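PDB 5JXF: Asp/Glu-specific dipeptidyl-peptidase from Flavobacterium psychrophilum, which removes dipeptides from the N-terminus of oligopeptides as a serine peptidase of the S46 family, with strict specificity for Asp or Glu at the P1 position. Local coordinates for residues A[76-79]-A[85-88]; A[79-84]-A[94-99]; A[136-141]-A[241-246]; A[202-207]-A[259-264]. All coordinates share one frame; numbering follows the deposited sequence.

Interaction 1 (A[76-79]-A[85-88]); sequences DAVP and CTSE
The carbonyl oxygen of Pro79 accepts two hydrogen bonds from one residue, Ser87. The backbone N of Ser87 approaches Pro79 O at 3.1 Å, almost in line with the carbonyl (174° at the oxygen), while Ser87 OG comes to the same Pro79 O from well above the carbonyl plane at 3.2 Å. With chi1 at 64°, the hydroxyl of Ser87 is folded back between its own backbone N and carbonyl carbon, where it also rests against the proline ring, OG to Pro79 CG 3.3 Å. Carbon donors add to this: Glu88 CA points its hydrogen at Ala77 O over 3.1 Å, and Val78 CA does the same, at longer range, to Ser87 O. Alongside these bonds, the methyls Val78 CG1 and Thr86 CG2 meet at 3.6 Å. Thr86 OG1 is engaged outside the two segments, with Gly660 O and Tyr285 N, and the Thr86 side chain lies about 6 Å from that of Ser662, the charge-relay serine by similarity. Since Pro79 has no N-H to return, the polar pairing of Pro79 with Ser87 runs one way, and the serine hydroxyl supplies the second donor to a buried carbonyl.

Interaction 2 (A[79-84]-A[94-99]); sequences PHFNGG and GLILTN
One face of the Phe81 ring carries the methyl of Thr98, and its edge meets the end of Ile96. Thr98 CG2 stands almost straight over the ring centre, 4.3 Å from the centroid of Phe81 and 12° off the normal, a CH-pi contact. Ile96 comes in the plane of the ring instead, its CD1 touching Phe81 CE1 at 3.9 Å and Phe81 CD1 at 4.0 Å. The phenyl group gets there because Phe81 CG points opposite the backbone N (chi1 -171°), and the extended end of Ile96 (chi2 180°) carries CD1 out to meet it. Thr98 divides its two branches: the methyl goes to the ring, while OG1 bonds to the backbone O of Thr86, so its polar end is satisfied within the buried sheet. Phe241 completes the aromatic setting, meeting Phe81 edge-to-face. Beyond Phe81 the chain reverses in a type I' turn, closed by a weak bond from Gly84 N to Phe81 O (3.3 Å), with Asn82 and Gly83 at its corners. No backbone bond joins the two segments, because strand 85-89 lies between strands 80-81 and 95-98 in the antiparallel sheet. Phe81 reaches past that middle strand; strand 138-146 adjoins 80-81, strand 239-245 adjoins 95-98, and helix 100-109, which carries His101, follows closely after Thr98.

Interaction 3 (A[136-141]-A[241-246]); sequences LVVTFI and FRVYAN
Leu136 makes the first contact, laying its CD2 methyl against the Phe241 ring: Leu136 CD2 lies 3.8 Å from Phe241 CE2 and 4.0 Å from Phe241 CD2. The approach is oblique to the ring. A chi1 of 175° swings the branched end of Leu136 away from its own backbone N and out toward strand 239-245; the same side chain also touches Phe81. Val137 turns off to the other side, and its backbone bonds with Asn82. At Val138 the chain faces the second segment again. Here one methyl meets one methyl: Val138 CG1 reaches Val243 CG2 at 4.1 Å, a loose van der Waals contact with the backbones held 7.6 Å apart at the CA atoms of Val138 and Val243. No hydrogen bond links the segments, and none is expected, since strands 138-146 and 239-245 are not paired. Both instead pair with strand 197-214 in the curled antiparallel sheet that forms one of the two beta-barrels of this chymotrypsin-like peptidase, and the contact spans its interior. The alternation of a strand is plain: Leu136, Val138 and Phe140 point inward, while Thr139 lies on the other side against His80 and Thr203. Ile96 packs beside the valines, touching Val138, Val243 and Phe241. Phe140 is directed toward the second segment too, and its backbone bonds with Glu204 on strand 197-214.

Interaction 4 (A[202-207]-A[259-264]); sequences VTEVFK and VPYIPK
Phe206 swings its ring clear of its own carbonyl carbon (chi1 -68°), and Tyr261 turns its ring away from the backbone N instead (chi1 167°), which brings the two together from segments whose CA atoms are 9.2 Å apart at this pair. They form an edge-to-face pair, though a slanted one: the planes stand at 51°, and the centroids are 4.4 Å apart. The edge belongs to Phe206, whose CZ presses on the Tyr261 face at 3.3 Å from CE1, while Phe206 CE2 lies 3.5 Å from Tyr261 CD1, which is tight packing for aromatic carbons. On the opposite face of Tyr261 the backbone N of Pro263 sits toward the rim. Phe140 meets both rings, making a three-ring aromatic cluster in the curled sheet of the first barrel, where strand 197-214 and strand 259-260 both flank strand 239-245; Val243 touches both Phe206 and Tyr261 from there. Beside the rings, Glu204 and Lys264 bring opposite charges near each other without a salt bridge, OE2 of Glu204 lying 4.3 Å from NZ of Lys264. That carboxylate oxygen is held more firmly by Trp184 NE1 and Gln185 NE2, which donate hydrogen bonds to it, whereas Lys264 also packs against Asp76.

All four contacts reach one curled antiparallel sheet, a beta-barrel of the peptidase. Interactions 1 and 2 share Pro79, have centres about 5 Å apart, and involve the loop leading into strand 80-81 and the successive strands 80-81, 85-89 and 95-98; interactions 3 and 4 are likewise about 5 Å apart, but their segments alternate along the chain, 136-141 and 202-207 preceding 241-246 and 259-264. The two pairs follow in series, with centres about 8 to 11 Å apart, and are tied by Asn82 N to Val137 O and Ile96 N to Phe241 O. Interactions 1 and 2 lie near His101 and Ser662, probably part of the charge relay, whereas interaction 4 packs away from the annotated sites.

Interaction 1 (A[76-79]-A[85-88])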
loop_
_atom_site.group_PDB
_atom_site.type_symbol
_atom_site.label_atom_id
_atom_site.label_comp_id
_atom_site.label_asym_id
_atom_site.label_seq_id
_atom_site.Cartn_x
_atom_site.Cartn_y
_atom_site.Cartn_z
ATOM N N ASP A 76 25.934 -31.495 2.054
ATOM C CA ASP A 76 26.026 -32.228 0.790
ATOM C C ASP A 76 24.849 -32.008 -0.148
ATOM O O ASP A 76 24.933 -32.297 -1.336
ATOM C CB ASP A 76 26.174 -33.721 1.073
ATOM C CG ASP A 76 27.495 -34.042 1.777
ATOM O OD1 ASP A 76 28.519 -33.425 1.403
ATOM O OD2 ASP A 76 27.496 -34.851 2.724
ATOM N N ALA A 77 23.753 -31.481 0.383
ATOM C CA ALA A 77 22.579 -31.243 -0.435
ATOM C C ALA A 77 22.406 -29.750 -0.783
ATOM O O ALA A 77 21.427 -29.371 -1.446
ATOM C CB ALA A 77 21.339 -31.783 0.276
ATOM N N VAL A 78 23.341 -28.907 -0.342
ATOM C CA VAL A 78 23.223 -27.461 -0.581
ATOM C C VAL A 78 24.444 -26.840 -1.281
ATOM O O VAL A 78 25.341 -26.283 -0.643
ATOM C CB VAL A 78 22.958 -26.711 0.736
ATOM C CG1 VAL A 78 22.621 -25.255 0.458
ATOM C CG2 VAL A 78 21.778 -27.370 1.483
ATOM N N PRO A 79 24.467 -26.922 -2.614
ATOM C CA PRO A 79 25.604 -26.324 -3.319
ATOM C C PRO A 79 25.416 -24.836 -3.667
ATOM O O PRO A 79 24.285 -24.304 -3.748
ATOM C CB PRO A 79 25.697 -27.166 -4.591
ATOM C CG PRO A 79 24.254 -27.591 -4.855
ATOM C CD PRO A 79 23.621 -27.755 -3.495
ATOM N N CYS A 85 24.253 -17.433 -5.915
ATOM C CA CYS A 85 22.996 -17.885 -5.314
ATOM C C CYS A 85 23.173 -19.233 -4.642
ATOM O O CYS A 85 24.257 -19.825 -4.676
ATOM C CB CYS A 85 21.888 -17.964 -6.372
ATOM S SG CYS A 85 21.779 -16.459 -7.379
ATOM N N THR A 86 22.104 -19.703 -4.015
ATOM C CA THR A 86 22.087 -21.004 -3.389
ATOM C C THR A 86 21.140 -21.910 -4.170
ATOM O O THR A 86 20.270 -21.419 -4.872
ATOM C CB THR A 86 21.680 -20.890 -1.926
ATOM O OG1 THR A 86 22.518 -19.917 -1.284
ATOM C CG2 THR A 86 21.861 -22.195 -1.236
ATOM N N SER A 87 21.372 -23.219 -4.103
ATOM C CA SER A 87 20.498 -24.216 -4.694
ATOM C C SER A 87 20.482 -25.414 -3.753
ATOM O O SER A 87 21.235 -25.445 -2.789
ATOM C CB SER A 87 20.973 -24.610 -6.085
ATOM O OG SER A 87 22.238 -25.236 -6.007
ATOM N N GLU A 88 19.576 -26.359 -3.972
ATOM C CA GLU A 88 19.516 -27.517 -3.095
ATOM C C GLU A 88 19.168 -28.771 -3.885
ATOM O O GLU A 88 18.361 -28.734 -4.804
ATOM C CB GLU A 88 18.515 -27.320 -1.961
ATOM C CG GLU A 88 17.088 -27.107 -2.420
ATOM C CD GLU A 88 16.678 -25.653 -2.318
ATOM O OE1 GLU A 88 17.557 -24.786 -2.478
ATOM O OE2 GLU A 88 15.487 -25.386 -2.058
#

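Interaction 2 (A[79-84]-A[94-99])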
loop_
_atom_site.group_PDB
_atom_site.type_symbol
_atom_site.label_atom_id
_atom_site.label_comp_id
_atom_site.label_asym_id
_atom_site.label_seq_id
_atom_site.Cartn_x
_atom_site.Cartn_y
_atom_site.Cartn_z
ATOM N N PRO A 79 24.467 -26.922 -2.614
ATOM C CA PRO A 79 25.604 -26.324 -3.319
ATOM C C PRO A 79 25.416 -24.836 -3.667
ATOM O O PRO A 79 24.285 -24.304 -3.748
ATOM C CB PRO A 79 25.697 -27.166 -4.591
ATOM C CG PRO A 79 24.254 -27.591 -4.855
ATOM C CD PRO A 79 23.621 -27.755 -3.495
ATOM N N HIS A 80 26.555 -24.185 -3.857
ATOM C CA HIS A 80 26.660 -22.828 -4.370
ATOM C C HIS A 80 26.224 -22.834 -5.826
ATOM O O HIS A 80 26.753 -23.611 -6.618
ATOM C CB HIS A 80 28.110 -22.343 -4.256
ATOM C CG HIS A 80 28.280 -20.898 -3.965
ATOM N ND1 HIS A 80 27.304 -19.946 -4.242
ATOM C CD2 HIS A 80 29.317 -20.205 -3.450
ATOM C CE1 HIS A 80 27.732 -18.763 -3.882
ATOM N NE2 HIS A 80 28.964 -18.885 -3.405
ATOM N N PHE A 81 25.296 -21.955 -6.191
ATOM C CA PHE A 81 24.784 -21.913 -7.561
ATOM C C PHE A 81 25.391 -20.747 -8.338
ATOM O O PHE A 81 25.047 -19.588 -8.126
ATOM C CB PHE A 81 23.244 -21.813 -7.562
ATOM C CG PHE A 81 22.624 -21.985 -8.921
ATOM C CD1 PHE A 81 22.271 -23.240 -9.373
ATOM C CD2 PHE A 81 22.391 -20.889 -9.738
ATOM C CE1 PHE A 81 21.689 -23.414 -10.627
ATOM C CE2 PHE A 81 21.805 -21.050 -10.990
ATOM C CZ PHE A 81 21.466 -22.318 -11.437
ATOM N N ASN A 82 26.315 -21.077 -9.230
ATOM C CA ASN A 82 27.084 -20.100 -9.994
ATOM C C ASN A 82 27.772 -19.025 -9.175
ATOM O O ASN A 82 27.987 -17.932 -9.678
ATOM C CB ASN A 82 26.195 -19.430 -11.032
ATOM C CG ASN A 82 26.956 -19.081 -12.294
ATOM O OD1 ASN A 82 28.001 -19.680 -12.591
ATOM N ND2 ASN A 82 26.442 -18.119 -13.052
ATOM N N GLY A 83 28.111 -19.321 -7.923
ATOM C CA GLY A 83 28.810 -18.357 -7.077
ATOM C C GLY A 83 28.058 -17.109 -6.592
ATOM O O GLY A 83 28.636 -16.255 -5.920
ATOM N N GLY A 84 26.769 -16.996 -6.896
ATOM C CA GLY A 84 26.006 -15.836 -6.450
ATOM C C GLY A 84 24.696 -16.190 -5.755
ATOM O O GLY A 84 24.091 -15.350 -5.097
ATOM N N GLY A 94 20.575 -35.760 -9.128
ATOM C CA GLY A 94 21.121 -34.438 -9.385
ATOM C C GLY A 94 20.134 -33.296 -9.621
ATOM O O GLY A 94 20.532 -32.196 -9.989
ATOM N N LEU A 95 18.848 -33.562 -9.442
ATOM C CA LEU A 95 17.825 -32.525 -9.568
ATOM C C LEU A 95 18.052 -31.516 -8.485
ATOM O O LEU A 95 18.047 -31.868 -7.306
ATOM C CB LEU A 95 16.422 -33.116 -9.455
ATOM C CG LEU A 95 15.262 -32.161 -9.748
ATOM C CD1 LEU A 95 15.453 -31.594 -11.141
ATOM C CD2 LEU A 95 13.908 -32.879 -9.643
ATOM N N ILE A 96 18.306 -30.269 -8.884
ATOM C CA ILE A 96 18.462 -29.179 -7.919
ATOM C C ILE A 96 17.405 -28.102 -8.103
ATOM O O ILE A 96 16.934 -27.820 -9.218
ATOM C CB ILE A 96 19.852 -28.479 -7.972
ATOM C CG1 ILE A 96 20.083 -27.804 -9.317
ATOM C CG2 ILE A 96 20.994 -29.462 -7.653
ATOM C CD1 ILE A 96 21.411 -27.115 -9.389
ATOM N N LEU A 97 17.075 -27.478 -6.988
ATOM C CA LEU A 97 16.026 -26.477 -6.951
ATOM C C LEU A 97 16.653 -25.138 -6.579
ATOM O O LEU A 97 17.513 -25.081 -5.707
ATOM C CB LEU A 97 14.937 -26.890 -5.950
ATOM C CG LEU A 97 13.817 -25.867 -5.717
ATOM C CD1 LEU A 97 12.939 -25.802 -6.964
ATOM C CD2 LEU A 97 12.996 -26.260 -4.483
ATOM N N THR A 98 16.263 -24.078 -7.273
ATOM C CA THR A 98 16.707 -22.739 -6.907
ATOM C C THR A 98 15.586 -21.711 -7.243
ATOM O O THR A 98 14.448 -22.104 -7.507
ATOM C CB THR A 98 18.054 -22.369 -7.608
ATOM O OG1 THR A 98 18.592 -21.179 -7.021
ATOM C CG2 THR A 98 17.880 -22.153 -9.114
ATOM N N ASN A 99 15.890 -20.420 -7.194
ATOM C CA ASN A 99 14.888 -19.369 -7.545
ATOM C C ASN A 99 14.733 -19.185 -9.037
ATOM O O ASN A 99 15.654 -19.469 -9.803
ATOM C CB ASN A 99 15.264 -17.990 -6.972
ATOM C CG ASN A 99 15.098 -17.905 -5.484
ATOM O OD1 ASN A 99 15.655 -17.016 -4.836
ATOM N ND2 ASN A 99 14.322 -18.818 -4.929
#

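Interaction 3 (A[136-141]-A[241-246])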
loop_
_atom_site.group_PDB
_atom_site.type_symbol
_atom_site.label_atom_id
_atom_site.label_comp_id
_atom_site.label_asym_id
_atom_site.label_seq_id
_atom_site.Cartn_x
_atom_site.Cartn_y
_atom_site.Cartn_z
ATOM N N LEU A 136 28.054 -22.034 -16.448
ATOM C CA LEU A 136 27.235 -22.196 -15.257
ATOM C C LEU A 136 27.827 -23.313 -14.432
ATOM O O LEU A 136 27.882 -24.451 -14.878
ATOM C CB LEU A 136 25.773 -22.506 -15.613
ATOM C CG LEU A 136 24.810 -22.816 -14.462
ATOM C CD1 LEU A 136 24.736 -21.675 -13.465
ATOM C CD2 LEU A 136 23.403 -23.116 -14.997
ATOM N N VAL A 137 28.268 -22.982 -13.229
ATOM C CA VAL A 137 28.805 -23.982 -12.329
ATOM C C VAL A 137 28.010 -24.068 -11.030
ATOM O O VAL A 137 27.310 -23.132 -10.633
ATOM C CB VAL A 137 30.279 -23.702 -12.006
ATOM C CG1 VAL A 137 31.093 -23.516 -13.311
ATOM C CG2 VAL A 137 30.407 -22.498 -11.100
ATOM N N VAL A 138 28.127 -25.220 -10.388
ATOM C CA VAL A 138 27.467 -25.509 -9.125
ATOM C C VAL A 138 28.526 -26.143 -8.234
ATOM O O VAL A 138 29.146 -27.135 -8.619
ATOM C CB VAL A 138 26.266 -26.459 -9.321
ATOM C CG1 VAL A 138 25.905 -27.149 -8.039
ATOM C CG2 VAL A 138 25.060 -25.699 -9.898
ATOM N N THR A 139 28.733 -25.578 -7.053
ATOM C CA THR A 139 29.837 -25.967 -6.194
ATOM C C THR A 139 29.411 -26.611 -4.883
ATOM O O THR A 139 28.706 -25.994 -4.084
ATOM C CB THR A 139 30.699 -24.739 -5.855
ATOM O OG1 THR A 139 31.211 -24.158 -7.062
ATOM C CG2 THR A 139 31.836 -25.126 -4.912
ATOM N N PHE A 140 29.865 -27.834 -4.641
ATOM C CA PHE A 140 29.626 -28.503 -3.367
ATOM C C PHE A 140 30.758 -28.316 -2.375
ATOM O O PHE A 140 31.940 -28.324 -2.753
ATOM C CB PHE A 140 29.384 -29.999 -3.602
ATOM C CG PHE A 140 28.100 -30.281 -4.311
ATOM C CD1 PHE A 140 28.010 -30.146 -5.684
ATOM C CD2 PHE A 140 26.974 -30.657 -3.600
ATOM C CE1 PHE A 140 26.808 -30.407 -6.355
ATOM C CE2 PHE A 140 25.772 -30.915 -4.253
ATOM C CZ PHE A 140 25.692 -30.790 -5.639
ATOM N N ILE A 141 30.405 -28.138 -1.104
ATOM C CA ILE A 141 31.419 -28.028 -0.060
ATOM C C ILE A 141 31.807 -29.400 0.523
ATOM O O ILE A 141 30.961 -30.129 1.069
ATOM C CB ILE A 141 30.970 -27.134 1.100
ATOM C CG1 ILE A 141 30.620 -25.726 0.598
ATOM C CG2 ILE A 141 32.102 -27.054 2.147
ATOM C CD1 ILE A 141 31.710 -25.106 -0.259
ATOM N N PHE A 241 17.210 -27.236 -12.109
ATOM C CA PHE A 241 18.367 -27.584 -12.919
ATOM C C PHE A 241 18.767 -29.008 -12.580
ATOM O O PHE A 241 18.247 -29.570 -11.611
ATOM C CB PHE A 241 19.509 -26.606 -12.651
ATOM C CG PHE A 241 19.281 -25.232 -13.233
ATOM C CD1 PHE A 241 18.459 -24.314 -12.590
ATOM C CD2 PHE A 241 19.876 -24.864 -14.435
ATOM C CE1 PHE A 241 18.258 -23.062 -13.128
ATOM C CE2 PHE A 241 19.681 -23.610 -14.974
ATOM C CZ PHE A 241 18.872 -22.710 -14.320
ATOM N N ARG A 242 19.667 -29.609 -13.365
ATOM C CA ARG A 242 20.168 -30.937 -13.014
ATOM C C ARG A 242 21.690 -30.977 -13.141
ATOM O O ARG A 242 22.232 -30.577 -14.161
ATOM C CB ARG A 242 19.550 -32.034 -13.881
ATOM C CG ARG A 242 20.000 -33.435 -13.443
ATOM C CD ARG A 242 19.582 -34.518 -14.401
ATOM N NE ARG A 242 18.166 -34.413 -14.737
ATOM C CZ ARG A 242 17.186 -34.841 -13.949
ATOM N NH1 ARG A 242 17.476 -35.394 -12.774
ATOM N NH2 ARG A 242 15.921 -34.701 -14.330
ATOM N N VAL A 243 22.364 -31.427 -12.092
ATOM C CA VAL A 243 23.819 -31.457 -12.091
ATOM C C VAL A 243 24.257 -32.735 -12.828
ATOM O O VAL A 243 23.709 -33.805 -12.603
ATOM C CB VAL A 243 24.394 -31.430 -10.665
ATOM C CG1 VAL A 243 25.949 -31.457 -10.693
ATOM C CG2 VAL A 243 23.892 -30.226 -9.897
ATOM N N TYR A 244 25.216 -32.610 -13.731
ATOM C CA TYR A 244 25.713 -33.769 -14.479
ATOM C C TYR A 244 27.170 -34.027 -14.132
ATOM O O TYR A 244 27.903 -33.086 -13.790
ATOM C CB TYR A 244 25.560 -33.545 -15.982
ATOM C CG TYR A 244 24.177 -33.850 -16.500
ATOM C CD1 TYR A 244 23.113 -32.963 -16.293
ATOM C CD2 TYR A 244 23.934 -35.020 -17.202
ATOM C CE1 TYR A 244 21.852 -33.255 -16.773
ATOM C CE2 TYR A 244 22.684 -35.323 -17.675
ATOM C CZ TYR A 244 21.644 -34.442 -17.463
ATOM O OH TYR A 244 20.408 -34.773 -17.948
ATOM N N ALA A 245 27.597 -35.286 -14.228
ATOM C CA ALA A 245 28.967 -35.664 -13.868
ATOM C C ALA A 245 29.527 -36.712 -14.833
ATOM O O ALA A 245 28.767 -37.279 -15.608
ATOM C CB ALA A 245 29.001 -36.179 -12.443
ATOM N N ASN A 246 30.846 -36.964 -14.814
ATOM C CA ASN A 246 31.381 -38.023 -15.689
ATOM C C ASN A 246 31.149 -39.406 -15.090
ATOM O O ASN A 246 30.474 -39.538 -14.072
ATOM C CB ASN A 246 32.881 -37.831 -16.007
ATOM C CG ASN A 246 33.765 -37.768 -14.770
ATOM O OD1 ASN A 246 33.400 -38.240 -13.695
ATOM N ND2 ASN A 246 34.969 -37.223 -14.940
#

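Interaction 4 (A[202-207]-A[259-264])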
loop_
_atom_site.group_PDB
_atom_site.type_symbol
_atom_site.label_atom_id
_atom_site.label_comp_id
_atom_site.label_asym_id
_atom_site.label_seq_id
_atom_site.Cartn_x
_atom_site.Cartn_y
_atom_site.Cartn_z
ATOM N N VAL A 202 37.564 -26.841 0.813
ATOM C CA VAL A 202 37.738 -27.844 -0.213
ATOM C C VAL A 202 36.389 -28.020 -0.889
ATOM O O VAL A 202 35.367 -28.156 -0.217
ATOM C CB VAL A 202 38.205 -29.198 0.350
ATOM C CG1 VAL A 202 38.276 -30.211 -0.773
ATOM C CG2 VAL A 202 39.556 -29.062 1.055
ATOM N N THR A 203 36.388 -28.028 -2.214
ATOM C CA THR A 203 35.145 -28.012 -2.951
ATOM C C THR A 203 35.220 -28.859 -4.190
ATOM O O THR A 203 36.324 -29.194 -4.686
ATOM C CB THR A 203 34.758 -26.578 -3.397
ATOM O OG1 THR A 203 35.637 -26.163 -4.451
ATOM C CG2 THR A 203 34.845 -25.588 -2.230
ATOM N N GLU A 204 34.041 -29.219 -4.675
ATOM C CA GLU A 204 33.872 -29.867 -5.967
ATOM C C GLU A 204 33.035 -28.957 -6.866
ATOM O O GLU A 204 31.881 -28.660 -6.562
ATOM C CB GLU A 204 33.202 -31.238 -5.824
ATOM C CG GLU A 204 33.928 -32.199 -4.896
ATOM C CD GLU A 204 33.369 -33.622 -4.975
ATOM O OE1 GLU A 204 32.219 -33.792 -5.469
ATOM O OE2 GLU A 204 34.083 -34.565 -4.542
ATOM N N VAL A 205 33.623 -28.530 -7.977
ATOM C CA VAL A 205 32.943 -27.628 -8.893
ATOM C C VAL A 205 32.397 -28.353 -10.097
ATOM O O VAL A 205 33.150 -28.755 -10.981
ATOM C CB VAL A 205 33.886 -26.525 -9.366
ATOM C CG1 VAL A 205 33.109 -25.473 -10.177
ATOM C CG2 VAL A 205 34.568 -25.894 -8.170
ATOM N N PHE A 206 31.087 -28.546 -10.147
ATOM C CA PHE A 206 30.517 -29.171 -11.332
ATOM C C PHE A 206 30.274 -28.105 -12.413
ATOM O O PHE A 206 29.947 -26.962 -12.097
ATOM C CB PHE A 206 29.233 -29.937 -10.962
ATOM C CG PHE A 206 29.500 -31.152 -10.097
ATOM C CD1 PHE A 206 29.759 -31.001 -8.736
ATOM C CD2 PHE A 206 29.548 -32.432 -10.655
ATOM C CE1 PHE A 206 30.021 -32.093 -7.950
ATOM C CE2 PHE A 206 29.833 -33.532 -9.870
ATOM C CZ PHE A 206 30.077 -33.366 -8.513
ATOM N N LYS A 207 30.457 -28.474 -13.679
ATOM C CA LYS A 207 30.503 -27.490 -14.758
ATOM C C LYS A 207 29.547 -27.825 -15.892
ATOM O O LYS A 207 29.512 -27.143 -16.918
ATOM C CB LYS A 207 31.944 -27.361 -15.290
ATOM C CG LYS A 207 32.888 -26.665 -14.299
ATOM C CD LYS A 207 34.360 -26.700 -14.757
ATOM C CE LYS A 207 35.336 -26.890 -13.578
ATOM N NZ LYS A 207 35.381 -28.300 -13.038
ATOM N N VAL A 259 26.647 -38.118 -17.247
ATOM C CA VAL A 259 25.402 -38.661 -16.683
ATOM C C VAL A 259 24.976 -37.907 -15.407
ATOM O O VAL A 259 25.778 -37.179 -14.818
ATOM C CB VAL A 259 25.550 -40.169 -16.378
ATOM C CG1 VAL A 259 26.017 -40.917 -17.630
ATOM C CG2 VAL A 259 26.518 -40.390 -15.219
ATOM N N PRO A 260 23.707 -38.057 -14.990
ATOM C CA PRO A 260 23.258 -37.402 -13.759
ATOM C C PRO A 260 24.164 -37.667 -12.567
ATOM O O PRO A 260 24.523 -38.809 -12.277
ATOM C CB PRO A 260 21.878 -38.021 -13.522
ATOM C CG PRO A 260 21.370 -38.249 -14.886
ATOM C CD PRO A 260 22.571 -38.643 -15.726
ATOM N N TYR A 261 24.514 -36.593 -11.882
ATOM C CA TYR A 261 25.302 -36.662 -10.680
ATOM C C TYR A 261 24.526 -37.300 -9.560
ATOM O O TYR A 261 23.367 -36.931 -9.304
ATOM C CB TYR A 261 25.725 -35.268 -10.274
ATOM C CG TYR A 261 26.286 -35.163 -8.885
ATOM C CD1 TYR A 261 27.513 -35.761 -8.559
ATOM C CD2 TYR A 261 25.625 -34.410 -7.912
ATOM C CE1 TYR A 261 28.046 -35.650 -7.296
ATOM C CE2 TYR A 261 26.142 -34.284 -6.651
ATOM C CZ TYR A 261 27.356 -34.911 -6.343
ATOM O OH TYR A 261 27.863 -34.771 -5.083
ATOM N N ILE A 262 25.155 -38.254 -8.883
ATOM C CA ILE A 262 24.514 -38.883 -7.736
ATOM C C ILE A 262 25.045 -38.244 -6.463
ATOM O O ILE A 262 26.245 -38.314 -6.164
ATOM C CB ILE A 262 24.736 -40.423 -7.730
ATOM C CG1 ILE A 262 24.196 -41.031 -9.032
ATOM C CG2 ILE A 262 24.107 -41.056 -6.471
ATOM C CD1 ILE A 262 24.628 -42.473 -9.267
ATOM N N PRO A 263 24.158 -37.574 -5.712
ATOM C CA PRO A 263 24.653 -36.837 -4.549
ATOM C C PRO A 263 24.863 -37.704 -3.314
ATOM O O PRO A 263 24.328 -38.808 -3.217
ATOM C CB PRO A 263 23.539 -35.812 -4.289
ATOM C CG PRO A 263 22.287 -36.508 -4.769
ATOM C CD PRO A 263 22.722 -37.342 -5.966
ATOM N N LYS A 264 25.636 -37.179 -2.371
ATOM C CA LYS A 264 25.803 -37.798 -1.069
ATOM C C LYS A 264 24.561 -37.692 -0.191
ATOM O O LYS A 264 24.376 -38.492 0.733
ATOM C CB LYS A 264 27.003 -37.175 -0.365
ATOM C CG LYS A 264 28.268 -37.267 -1.202
ATOM C CD LYS A 264 29.407 -36.462 -0.609
ATOM C CE LYS A 264 30.698 -36.635 -1.415
ATOM N NZ LYS A 264 31.579 -35.470 -1.166
#